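Long-range contact in transcription factor GAMBIF1 (Anopheles gambiae, PDB 1BVO), which binds DNA through its Rel-family specificity domain and probably activates RNA polymerase II transcription in a sequence-specific way: residues 2-16 / 163-175. Numbering follows the deposited sequence.
Sequences YVEITEQPHPKALRF and LTPVVSDIIYDKK. With nucleotides of chain A; nucleotides of chain B.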
ATOM      1  N   TYR C   2      -7.058 -41.808  10.947  1.00 58.89           N
ATOM      2  CA  TYR C   2      -7.348 -40.715  10.027  1.00 61.06           C
ATOM      3  C   TYR C   2      -7.998 -39.619  10.860  1.00 60.27           C
ATOM      4  O   TYR C   2      -8.466 -39.876  11.970  1.00 61.37           O
ATOM      5  CB  TYR C   2      -8.294 -41.180   8.911  1.00 61.43           C
ATOM      6  CG  TYR C   2      -9.707 -41.466   9.364  1.00 65.27           C
ATOM      7  CD1 TYR C   2     -10.069 -42.732   9.831  1.00 67.29           C
ATOM      8  CD2 TYR C   2     -10.682 -40.464   9.340  1.00 64.41           C
ATOM      9  CE1 TYR C   2     -11.370 -42.994  10.265  1.00 67.69           C
ATOM     10  CE2 TYR C   2     -11.977 -40.711   9.769  1.00 66.01           C
ATOM     11  CZ  TYR C   2     -12.315 -41.975  10.233  1.00 66.83           C
ATOM     12  OH  TYR C   2     -13.588 -42.206  10.700  1.00 66.09           O
ATOM     13  N   VAL C   3      -8.068 -38.415  10.314  1.00 58.08           N
ATOM     14  CA  VAL C   3      -8.646 -37.296  11.032  1.00 57.36           C
ATOM     15  C   VAL C   3     -10.002 -36.908  10.483  1.00 58.62           C
ATOM     16  O   VAL C   3     -10.213 -36.907   9.270  1.00 63.29           O
ATOM     17  CB  VAL C   3      -7.728 -36.066  10.951  1.00 52.60           C
ATOM     18  CG1 VAL C   3      -8.073 -35.089  12.057  1.00 56.45           C
ATOM     19  CG2 VAL C   3      -6.279 -36.494  11.027  1.00 56.25           C
ATOM     20  N   GLU C   4     -10.928 -36.594  11.375  1.00 58.24           N
ATOM     21  CA  GLU C   4     -12.247 -36.177  10.954  1.00 58.17           C
ATOM     22  C   GLU C   4     -12.399 -34.724  11.337  1.00 55.51           C
ATOM     23  O   GLU C   4     -11.938 -34.314  12.400  1.00 58.08           O
ATOM     24  CB  GLU C   4     -13.317 -36.997  11.661  1.00 63.73           C
ATOM     25  CG  GLU C   4     -14.741 -36.590  11.306  1.00 75.97           C
ATOM     26  CD  GLU C   4     -15.768 -37.083  12.298  1.00 81.38           C
ATOM     27  OE1 GLU C   4     -15.469 -38.007  13.081  1.00 86.86           O
ATOM     28  OE2 GLU C   4     -16.888 -36.538  12.306  1.00 89.04           O
ATOM     29  N   ILE C   5     -12.938 -33.918  10.432  1.00 49.96           N
ATOM     30  CA  ILE C   5     -13.160 -32.518  10.745  1.00 44.78           C
ATOM     31  C   ILE C   5     -14.552 -32.410  11.321  1.00 47.13           C
ATOM     32  O   ILE C   5     -15.516 -32.165  10.599  1.00 55.56           O
ATOM     33  CB  ILE C   5     -13.027 -31.654   9.520  1.00 39.57           C
ATOM     34  CG1 ILE C   5     -11.650 -31.896   8.917  1.00 35.42           C
ATOM     35  CG2 ILE C   5     -13.292 -30.189   9.878  1.00 30.88           C
ATOM     36  CD1 ILE C   5     -11.247 -30.881   7.914  1.00 45.18           C
ATOM     37  N   THR C   6     -14.640 -32.548  12.636  1.00 46.83           N
ATOM     38  CA  THR C   6     -15.911 -32.532  13.339  1.00 46.59           C
ATOM     39  C   THR C   6     -16.698 -31.235  13.339  1.00 47.36           C
ATOM     40  O   THR C   6     -17.921 -31.253  13.498  1.00 54.97           O
ATOM     41  CB  THR C   6     -15.753 -33.095  14.757  1.00 44.79           C
ATOM     42  OG1 THR C   6     -14.816 -32.304  15.501  1.00 55.81           O
ATOM     43  CG2 THR C   6     -15.241 -34.533  14.679  1.00 42.41           C
ATOM     44  N   GLU C   7     -16.017 -30.106  13.241  1.00 45.96           N
ATOM     45  CA  GLU C   7     -16.735 -28.848  13.145  1.00 45.42           C
ATOM     46  C   GLU C   7     -15.908 -28.036  12.199  1.00 45.22           C
ATOM     47  O   GLU C   7     -14.709 -27.847  12.383  1.00 49.36           O
ATOM     48  CB  GLU C   7     -16.978 -28.137  14.485  1.00 43.35           C
ATOM     49  CG  GLU C   7     -17.336 -26.646  14.338  1.00 48.85           C
ATOM     50  CD  GLU C   7     -18.753 -26.276  14.732  1.00 48.30           C
ATOM     51  OE1 GLU C   7     -19.122 -26.399  15.911  1.00 58.76           O
ATOM     52  OE2 GLU C   7     -19.502 -25.805  13.863  1.00 54.07           O
ATOM     53  N   GLN C   8     -16.550 -27.742  11.085  1.00 47.19           N
ATOM     54  CA  GLN C   8     -15.967 -27.010   9.997  1.00 44.25           C
ATOM     55  C   GLN C   8     -15.979 -25.530  10.212  1.00 44.56           C
ATOM     56  O   GLN C   8     -16.894 -24.970  10.824  1.00 41.31           O
ATOM     57  CB  GLN C   8     -16.738 -27.321   8.727  1.00 39.95           C
ATOM     58  CG  GLN C   8     -16.504 -28.704   8.225  1.00 42.82           C
ATOM     59  CD  GLN C   8     -15.303 -28.787   7.330  1.00 46.90           C
ATOM     60  OE1 GLN C   8     -14.623 -27.783   7.073  1.00 47.95           O
ATOM     61  NE2 GLN C   8     -15.013 -29.993   6.854  1.00 48.26           N
ATOM     62  N   PRO C   9     -14.960 -24.863   9.688  1.00 47.36           N
ATOM     63  CA  PRO C   9     -14.885 -23.422   9.833  1.00 49.53           C
ATOM     64  C   PRO C   9     -16.040 -22.772   9.111  1.00 51.95           C
ATOM     65  O   PRO C   9     -16.488 -23.232   8.056  1.00 55.98           O
ATOM     66  CB  PRO C   9     -13.546 -23.076   9.187  1.00 45.25           C
ATOM     67  CG  PRO C   9     -13.311 -24.212   8.219  1.00 46.65           C
ATOM     68  CD  PRO C   9     -13.770 -25.396   9.011  1.00 45.61           C
ATOM     69  N   HIS C  10     -16.620 -21.774   9.760  1.00 56.26           N
ATOM     70  CA  HIS C  10     -17.693 -21.040   9.147  1.00 56.12           C
ATOM     71  C   HIS C  10     -17.003 -20.370   7.972  1.00 58.37           C
ATOM     72  O   HIS C  10     -16.027 -19.635   8.149  1.00 63.02           O
ATOM     73  CB  HIS C  10     -18.253 -19.989  10.086  1.00 55.47           C
ATOM     74  CG  HIS C  10     -19.433 -19.278   9.519  1.00 54.28           C
ATOM     75  ND1 HIS C  10     -20.725 -19.491   9.964  1.00 60.01           N
ATOM     76  CD2 HIS C  10     -19.536 -18.416   8.487  1.00 54.13           C
ATOM     77  CE1 HIS C  10     -21.565 -18.792   9.227  1.00 58.64           C
ATOM     78  NE2 HIS C  10     -20.865 -18.127   8.318  1.00 59.42           N
ATOM     79  N   PRO C  11     -17.560 -20.540   6.767  1.00 57.55           N
ATOM     80  CA  PRO C  11     -17.067 -20.005   5.493  1.00 55.60           C
ATOM     81  C   PRO C  11     -17.128 -18.487   5.264  1.00 55.14           C
ATOM     82  O   PRO C  11     -16.529 -17.995   4.307  1.00 55.53           O
ATOM     83  CB  PRO C  11     -17.967 -20.709   4.493  1.00 54.53           C
ATOM     84  CG  PRO C  11     -19.280 -20.672   5.212  1.00 51.07           C
ATOM     85  CD  PRO C  11     -18.873 -21.186   6.574  1.00 54.77           C
ATOM     86  N   LYS C  12     -17.833 -17.754   6.118  1.00 57.86           N
ATOM     87  CA  LYS C  12     -18.006 -16.301   5.951  1.00 61.21           C
ATOM     88  C   LYS C  12     -18.218 -15.588   7.279  1.00 61.77           C
ATOM     89  O   LYS C  12     -19.198 -14.852   7.431  1.00 61.25           O
ATOM     90  CB  LYS C  12     -19.268 -16.026   5.126  1.00 67.65           C
ATOM     91  CG  LYS C  12     -19.142 -16.070   3.620  1.00 73.34           C
ATOM     92  CD  LYS C  12     -18.581 -14.775   3.081  1.00 76.71           C
ATOM     93  CE  LYS C  12     -19.025 -14.592   1.634  1.00 83.01           C
ATOM     94  NZ  LYS C  12     -18.045 -13.771   0.850  1.00 93.29           N
ATOM     95  N   ALA C  13     -17.336 -15.781   8.245  1.00 60.94           N
ATOM     96  CA  ALA C  13     -17.568 -15.127   9.520  1.00 65.24           C
ATOM     97  C   ALA C  13     -16.382 -14.426  10.136  1.00 67.17           C
ATOM     98  O   ALA C  13     -16.427 -14.030  11.301  1.00 71.02           O
ATOM     99  CB  ALA C  13     -18.147 -16.106  10.497  1.00 63.59           C
ATOM    100  N   LEU C  14     -15.344 -14.202   9.348  1.00 68.20           N
ATOM    101  CA  LEU C  14     -14.173 -13.536   9.891  1.00 60.65           C
ATOM    102  C   LEU C  14     -13.458 -12.758   8.821  1.00 56.83           C
ATOM    103  O   LEU C  14     -13.262 -13.256   7.707  1.00 55.78           O
ATOM    104  CB  LEU C  14     -13.209 -14.557  10.519  1.00 63.05           C
ATOM    105  CG  LEU C  14     -11.907 -14.010  11.114  1.00 64.07           C
ATOM    106  CD1 LEU C  14     -12.198 -13.203  12.367  1.00 60.44           C
ATOM    107  CD2 LEU C  14     -10.953 -15.149  11.434  1.00 61.01           C
ATOM    108  N   ARG C  15     -13.153 -11.507   9.123  1.00 47.83           N
ATOM    109  CA  ARG C  15     -12.417 -10.705   8.188  1.00 42.53           C
ATOM    110  C   ARG C  15     -10.960 -11.042   8.407  1.00 45.10           C
ATOM    111  O   ARG C  15     -10.506 -11.226   9.542  1.00 46.37           O
ATOM    112  CB  ARG C  15     -12.687  -9.225   8.421  1.00 42.49           C
ATOM    113  CG  ARG C  15     -11.450  -8.337   8.330  1.00 43.64           C
ATOM    114  CD  ARG C  15     -11.559  -7.379   7.173  1.00 39.92           C
ATOM    115  NE  ARG C  15     -12.873  -6.735   7.169  1.00 38.13           N
ATOM    116  CZ  ARG C  15     -13.054  -5.421   7.204  1.00 48.06           C
ATOM    117  NH1 ARG C  15     -12.016  -4.610   7.239  1.00 48.31           N
ATOM    118  NH2 ARG C  15     -14.283  -4.920   7.209  1.00 55.99           N
ATOM    119  N   PHE C  16     -10.254 -11.198   7.298  1.00 48.19           N
ATOM    120  CA  PHE C  16      -8.833 -11.498   7.285  1.00 45.95           C
ATOM    121  C   PHE C  16      -8.175 -10.147   7.536  1.00 47.34           C
ATOM    122  O   PHE C  16      -8.641  -9.108   7.028  1.00 46.72           O
ATOM    123  CB  PHE C  16      -8.401 -12.016   5.898  1.00 45.78           C
ATOM    124  CG  PHE C  16      -9.076 -13.300   5.460  1.00 46.75           C
ATOM    125  CD1 PHE C  16     -10.068 -13.906   6.227  1.00 51.17           C
ATOM    126  CD2 PHE C  16      -8.723 -13.888   4.252  1.00 44.91           C
ATOM    127  CE1 PHE C  16     -10.698 -15.085   5.786  1.00 56.99           C
ATOM    128  CE2 PHE C  16      -9.338 -15.055   3.801  1.00 45.71           C
ATOM    129  CZ  PHE C  16     -10.334 -15.658   4.569  1.00 49.80           C
ATOM    130  N   LEU C 163      -0.386 -38.872   9.172  1.00 50.63           N
ATOM    131  CA  LEU C 163      -1.651 -39.385   8.674  1.00 47.17           C
ATOM    132  C   LEU C 163      -1.822 -38.491   7.454  1.00 54.89           C
ATOM    133  O   LEU C 163      -1.142 -37.470   7.322  1.00 50.34           O
ATOM    134  CB  LEU C 163      -2.792 -39.143   9.664  1.00 47.88           C
ATOM    135  CG  LEU C 163      -2.706 -39.862  11.011  1.00 48.13           C
ATOM    136  CD1 LEU C 163      -4.039 -39.769  11.732  1.00 45.44           C
ATOM    137  CD2 LEU C 163      -2.313 -41.318  10.803  1.00 45.66           C
ATOM    138  N   THR C 164      -2.738 -38.855   6.567  1.00 59.16           N
ATOM    139  CA  THR C 164      -2.952 -38.081   5.353  1.00 55.64           C
ATOM    140  C   THR C 164      -3.625 -36.740   5.612  1.00 52.24           C
ATOM    141  O   THR C 164      -4.639 -36.676   6.311  1.00 53.10           O
ATOM    142  CB  THR C 164      -3.736 -38.895   4.284  1.00 55.18           C
ATOM    143  OG1 THR C 164      -4.885 -38.166   3.843  1.00 62.85           O
ATOM    144  CG2 THR C 164      -4.177 -40.252   4.828  1.00 62.31           C
ATOM    145  N   PRO C 165      -3.066 -35.655   5.035  1.00 50.63           N
ATOM    146  CA  PRO C 165      -3.597 -34.303   5.181  1.00 50.08           C
ATOM    147  C   PRO C 165      -5.069 -34.317   4.846  1.00 49.52           C
ATOM    148  O   PRO C 165      -5.537 -35.057   3.984  1.00 51.50           O
ATOM    149  CB  PRO C 165      -2.798 -33.512   4.153  1.00 42.87           C
ATOM    150  CG  PRO C 165      -1.475 -34.202   4.177  1.00 47.12           C
ATOM    151  CD  PRO C 165      -1.898 -35.655   4.143  1.00 48.23           C
ATOM    152  N   VAL C 166      -5.810 -33.531   5.598  1.00 53.69           N
ATOM    153  CA  VAL C 166      -7.240 -33.420   5.423  1.00 54.37           C
ATOM    154  C   VAL C 166      -7.488 -31.932   5.258  1.00 56.23           C
ATOM    155  O   VAL C 166      -6.870 -31.094   5.933  1.00 52.71           O
ATOM    156  CB  VAL C 166      -7.980 -34.060   6.618  1.00 52.37           C
ATOM    157  CG1 VAL C 166      -9.328 -33.431   6.821  1.00 50.46           C
ATOM    158  CG2 VAL C 166      -8.140 -35.549   6.342  1.00 52.15           C
ATOM    159  N   VAL C 167      -8.335 -31.614   4.293  1.00 55.61           N
ATOM    160  CA  VAL C 167      -8.619 -30.238   3.975  1.00 52.69           C
ATOM    161  C   VAL C 167     -10.054 -29.890   4.377  1.00 54.95           C
ATOM    162  O   VAL C 167     -10.933 -30.751   4.365  1.00 46.89           O
ATOM    163  CB  VAL C 167      -8.275 -29.994   2.489  1.00 51.87           C
ATOM    164  CG1 VAL C 167      -9.347 -29.211   1.779  1.00 56.64           C
ATOM    165  CG2 VAL C 167      -6.917 -29.332   2.384  1.00 41.08           C
ATOM    166  N   SER C 168     -10.210 -28.666   4.882  1.00 55.40           N
ATOM    167  CA  SER C 168     -11.484 -28.130   5.345  1.00 56.83           C
ATOM    168  C   SER C 168     -12.229 -27.470   4.205  1.00 60.42           C
ATOM    169  O   SER C 168     -11.631 -27.109   3.173  1.00 61.50           O
ATOM    170  CB  SER C 168     -11.219 -27.042   6.383  1.00 54.59           C
ATOM    171  OG  SER C 168     -10.660 -25.893   5.753  1.00 41.69           O
ATOM    172  N   ASP C 169     -13.511 -27.211   4.426  1.00 62.03           N
ATOM    173  CA  ASP C 169     -14.297 -26.531   3.415  1.00 61.86           C
ATOM    174  C   ASP C 169     -13.701 -25.151   3.252  1.00 60.67           C
ATOM    175  O   ASP C 169     -12.925 -24.700   4.108  1.00 65.63           O
ATOM    176  CB  ASP C 169     -15.760 -26.445   3.828  1.00 62.54           C
ATOM    177  CG  ASP C 169     -16.400 -27.819   3.960  1.00 66.59           C
ATOM    178  OD1 ASP C 169     -15.725 -28.832   3.656  1.00 58.38           O
ATOM    179  OD2 ASP C 169     -17.579 -27.885   4.368  1.00 75.68           O
ATOM    180  N   ILE C 170     -14.036 -24.479   2.162  1.00 54.76           N
ATOM    181  CA  ILE C 170     -13.469 -23.173   1.937  1.00 49.59           C
ATOM    182  C   ILE C 170     -13.911 -22.089   2.911  1.00 49.51           C
ATOM    183  O   ILE C 170     -15.056 -22.064   3.384  1.00 53.67           O
ATOM    184  CB  ILE C 170     -13.685 -22.725   0.503  1.00 49.96           C
ATOM    185  CG1 ILE C 170     -13.062 -23.765  -0.428  1.00 56.57           C
ATOM    186  CG2 ILE C 170     -13.038 -21.360   0.277  1.00 42.04           C
ATOM    187  CD1 ILE C 170     -13.564 -23.708  -1.843  1.00 61.73           C
ATOM    188  N   ILE C 171     -12.949 -21.234   3.247  1.00 48.14           N
ATOM    189  CA  ILE C 171     -13.141 -20.081   4.124  1.00 45.09           C
ATOM    190  C   ILE C 171     -12.918 -18.875   3.205  1.00 49.79           C
ATOM    191  O   ILE C 171     -11.838 -18.741   2.601  1.00 43.40           O
ATOM    192  CB  ILE C 171     -12.089 -20.029   5.236  1.00 43.36           C
ATOM    193  CG1 ILE C 171     -12.300 -21.173   6.213  1.00 33.09           C
ATOM    194  CG2 ILE C 171     -12.145 -18.691   5.954  1.00 33.32           C
ATOM    195  CD1 ILE C 171     -11.139 -21.362   7.136  1.00 41.06           C
ATOM    196  N   TYR C 172     -13.940 -18.017   3.137  1.00 48.67           N
ATOM    197  CA  TYR C 172     -13.982 -16.822   2.299  1.00 49.61           C
ATOM    198  C   TYR C 172     -13.847 -15.515   3.069  1.00 48.95           C
ATOM    199  O   TYR C 172     -14.651 -15.239   3.955  1.00 54.36           O
ATOM    200  CB  TYR C 172     -15.327 -16.773   1.554  1.00 52.69           C
ATOM    201  CG  TYR C 172     -15.621 -17.938   0.624  1.00 54.56           C
ATOM    202  CD1 TYR C 172     -14.797 -18.196  -0.470  1.00 55.87           C
ATOM    203  CD2 TYR C 172     -16.707 -18.792   0.847  1.00 56.56           C
ATOM    204  CE1 TYR C 172     -15.032 -19.270  -1.307  1.00 57.84           C
ATOM    205  CE2 TYR C 172     -16.952 -19.884   0.001  1.00 58.66           C
ATOM    206  CZ  TYR C 172     -16.100 -20.113  -1.071  1.00 59.46           C
ATOM    207  OH  TYR C 172     -16.264 -21.211  -1.880  1.00 60.17           O
ATOM    208  N   ASP C 173     -12.911 -14.655   2.675  1.00 53.92           N
ATOM    209  CA  ASP C 173     -12.743 -13.363   3.357  1.00 52.63           C
ATOM    210  C   ASP C 173     -14.025 -12.543   3.328  1.00 57.63           C
ATOM    211  O   ASP C 173     -14.533 -12.156   2.262  1.00 59.60           O
ATOM    212  CB  ASP C 173     -11.596 -12.532   2.765  1.00 52.00           C
ATOM    213  CG  ASP C 173     -11.292 -11.280   3.583  1.00 47.11           C
ATOM    214  OD1 ASP C 173     -12.023 -10.975   4.547  1.00 53.46           O
ATOM    215  OD2 ASP C 173     -10.293 -10.605   3.277  1.00 55.17           O
ATOM    216  N   LYS C 174     -14.541 -12.308   4.525  1.00 62.07           N
ATOM    217  CA  LYS C 174     -15.758 -11.567   4.754  1.00 64.86           C
ATOM    218  C   LYS C 174     -15.530 -10.060   4.618  1.00 66.97           C
ATOM    219  O   LYS C 174     -14.997  -9.420   5.537  1.00 64.75           O
ATOM    220  CB  LYS C 174     -16.291 -11.897   6.154  1.00 64.06           C
ATOM    221  CG  LYS C 174     -17.574 -11.187   6.489  1.00 67.82           C
ATOM    222  CD  LYS C 174     -18.074 -11.469   7.884  1.00 66.10           C
ATOM    223  CE  LYS C 174     -19.213 -10.514   8.181  1.00 64.17           C
ATOM    224  NZ  LYS C 174     -19.628 -10.485   9.593  1.00 66.57           N
ATOM    225  N   LYS C 175     -15.970  -9.506   3.482  1.00 69.18           N
ATOM    226  CA  LYS C 175     -15.846  -8.075   3.171  1.00 74.47           C
ATOM    227  C   LYS C 175     -14.460  -7.518   3.496  1.00 75.88           C
ATOM    228  O   LYS C 175     -13.498  -8.026   2.884  1.00 79.39           O
ATOM    229  CB  LYS C 175     -16.954  -7.271   3.878  1.00 77.29           C
ATOM    230  CG  LYS C 175     -17.082  -5.797   3.458  1.00 77.82           C
ATOM    231  CD  LYS C 175     -16.114  -4.879   4.193  1.00 77.24           C
ATOM    232  CE  LYS C 175     -16.298  -3.445   3.749  1.00 85.23           C
ATOM    233  NZ  LYS C 175     -15.070  -2.625   3.967  1.00 86.28           N
TER
ATOM    234  P    DG A   4     -19.335  -7.723  12.062  0.50 28.24           P
ATOM    235  OP1  DG A   4     -20.804  -7.974  11.800  0.50 28.47           O
ATOM    236  OP2  DG A   4     -18.497  -8.860  11.554  0.50 24.17           O
ATOM    237  O5'  DG A   4     -19.196  -6.365  11.318  0.50 23.53           O
ATOM    238  C5'  DG A   4     -19.821  -5.217  11.814  0.50 24.13           C
ATOM    239  C4'  DG A   4     -19.238  -4.024  11.071  0.50 23.98           C
ATOM    240  O4'  DG A   4     -17.830  -3.822  11.377  0.50 23.19           O
ATOM    241  C3'  DG A   4     -19.181  -4.293   9.580  0.50 27.54           C
ATOM    242  O3'  DG A   4     -19.560  -3.074   8.949  0.50 31.55           O
ATOM    243  C2'  DG A   4     -17.695  -4.556   9.276  0.50 24.95           C
ATOM    244  C1'  DG A   4     -17.094  -3.521  10.230  0.50 18.74           C
ATOM    245  N9   DG A   4     -15.645  -3.603  10.519  0.50 14.91           N
ATOM    246  C8   DG A   4     -14.740  -4.645  10.625  0.50 11.48           C
ATOM    247  N7   DG A   4     -13.491  -4.349  10.905  0.50  6.56           N
ATOM    248  C5   DG A   4     -13.590  -2.929  10.968  0.50 11.36           C
ATOM    249  C6   DG A   4     -12.559  -1.983  11.232  0.50 11.92           C
ATOM    250  O6   DG A   4     -11.348  -2.296  11.437  0.50 11.66           O
ATOM    251  N1   DG A   4     -13.010  -0.677  11.242  0.50  9.35           N
ATOM    252  C2   DG A   4     -14.332  -0.370  11.002  0.50 13.94           C
ATOM    253  N2   DG A   4     -14.507   0.972  11.098  0.50 19.48           N
ATOM    254  N3   DG A   4     -15.304  -1.222  10.750  0.50 11.50           N
ATOM    255  C4   DG A   4     -14.853  -2.483  10.769  0.50 11.55           C
ATOM    256  P    DG A   5     -20.335  -3.332   7.547  0.50 32.24           P
ATOM    257  OP1  DG A   5     -21.754  -3.695   7.750  0.50 35.09           O
ATOM    258  OP2  DG A   5     -19.463  -4.301   6.815  0.50 35.76           O
ATOM    259  O5'  DG A   5     -20.268  -1.858   6.978  0.50 30.02           O
ATOM    260  C5'  DG A   5     -20.645  -0.797   7.839  0.50 25.84           C
ATOM    261  C4'  DG A   5     -19.848   0.431   7.633  0.50 26.06           C
ATOM    262  O4'  DG A   5     -18.521   0.612   8.125  0.50 22.78           O
ATOM    263  C3'  DG A   5     -19.782   1.179   6.302  0.50 28.23           C
ATOM    264  O3'  DG A   5     -19.593   2.602   6.529  0.50 32.95           O
ATOM    265  C2'  DG A   5     -18.405   0.628   5.851  0.50 25.10           C
ATOM    266  C1'  DG A   5     -17.614   1.000   7.097  0.50 19.19           C
ATOM    267  N9   DG A   5     -16.389   0.159   7.235  0.50 13.93           N
ATOM    268  C8   DG A   5     -16.429  -1.233   7.183  0.50 10.62           C
ATOM    269  N7   DG A   5     -15.269  -1.815   7.314  0.50  6.84           N
ATOM    270  C5   DG A   5     -14.435  -0.763   7.613  0.50  3.58           C
ATOM    271  C6   DG A   5     -13.050  -0.900   7.936  0.50  3.71           C
ATOM    272  O6   DG A   5     -12.423  -1.949   7.957  0.50  6.41           O
ATOM    273  N1   DG A   5     -12.388   0.291   8.067  0.50  4.78           N
ATOM    274  C2   DG A   5     -13.138   1.463   8.073  0.50  6.56           C
ATOM    275  N2   DG A   5     -12.237   2.396   8.343  0.50  8.90           N
ATOM    276  N3   DG A   5     -14.448   1.658   7.846  0.50  8.19           N
ATOM    277  C4   DG A   5     -15.097   0.401   7.589  0.50  6.48           C
TER
ATOM    278  P    DT B   6     -19.439   3.783   5.300  0.50 68.75           P
ATOM    279  OP1  DT B   6     -20.012   5.120   5.595  0.50 71.64           O
ATOM    280  OP2  DT B   6     -19.807   3.080   4.044  0.50 68.11           O
ATOM    281  O5'  DT B   6     -17.864   3.896   5.389  0.50 64.55           O
ATOM    282  C5'  DT B   6     -17.270   4.438   6.549  0.50 67.17           C
ATOM    283  C4'  DT B   6     -16.114   5.310   6.143  0.50 66.06           C
ATOM    284  O4'  DT B   6     -14.895   4.536   6.170  0.50 68.21           O
ATOM    285  C3'  DT B   6     -16.280   5.823   4.721  0.50 71.57           C
ATOM    286  O3'  DT B   6     -16.130   7.247   4.711  0.50 77.43           O
ATOM    287  C2'  DT B   6     -15.339   4.956   3.893  0.50 68.60           C
ATOM    288  C1'  DT B   6     -14.289   4.458   4.890  0.50 62.09           C
ATOM    289  N1   DT B   6     -13.842   3.058   4.715  0.50 52.76           N
ATOM    290  C2   DT B   6     -12.523   2.717   5.002  0.50 47.87           C
ATOM    291  O2   DT B   6     -11.679   3.536   5.323  0.50 55.87           O
ATOM    292  N3   DT B   6     -12.239   1.376   4.880  0.50 33.89           N
ATOM    293  C4   DT B   6     -13.107   0.372   4.508  0.50 44.41           C
ATOM    294  O4   DT B   6     -12.713  -0.805   4.449  0.50 43.40           O
ATOM    295  C5   DT B   6     -14.447   0.813   4.186  0.50 40.27           C
ATOM    296  C7   DT B   6     -15.458  -0.182   3.735  0.50 41.52           C
ATOM    297  C6   DT B   6     -14.744   2.107   4.319  0.50 43.87           C
TER
HETATM  298  O   HOH W   1     -13.558 -31.232   4.610  1.00 60.23           O
HETATM  299  O   HOH W   2     -16.154  -7.043   7.290  1.00 52.45           O
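The chi1 of D173, -172°, swings its carboxylate over the ring of F16, whose CG lies beside its own backbone N and sets the ring beneath it. Carboxylate and ring stack nearly parallel, the planes 11° apart. CB of D173 sits over the ring centre, 3.5 Å from the centroid of F16, a CH-pi contact. OD1 of D173 accepts a hydrogen bond from the backbone N of F16 at 3.3 Å, from above the carboxylate plane. CG2 of I171 meets CZ at the edge of the same ring.

Beyond F16, R15 turns its guanidinium to the DNA. NH1 of R15 gives a hydrogen bond of 2.8 Å to O6 of DG5 of chain A, and NH2 gives a longer one to N7 of that base. Two N-H groups thus read one guanine edge. One guanidinium face lies against the base of DG4 of chain A. Water 2 links NH2 of R15 to O of K174. The extended K174 chain passes O of K12 to the backbone of DG4 of chain A, where NZ of K174 donates a hydrogen bond (2.8 Å) to OP2.

Toward the chain start, N of Y172 donates a hydrogen bond to O of P11, and P9 packs crosswise on I171. The Q8 chain bends at chi2, and its amide stacks on the D169 carboxylate. OE1 of Q8 accepts a nearly straight hydrogen bond from N of D169 at 2.9 Å. Water 1 joins NE2 of Q8 to O of V167. CD1 of I5 presses on CG1 of V166 at 3.4 Å.

The arrangement packs the first strand and following loop against the last strand and C-terminal tail, from different sheets of the immunoglobulin-like Rel homology specificity domain, and brings R15 and K174 together at the DNA.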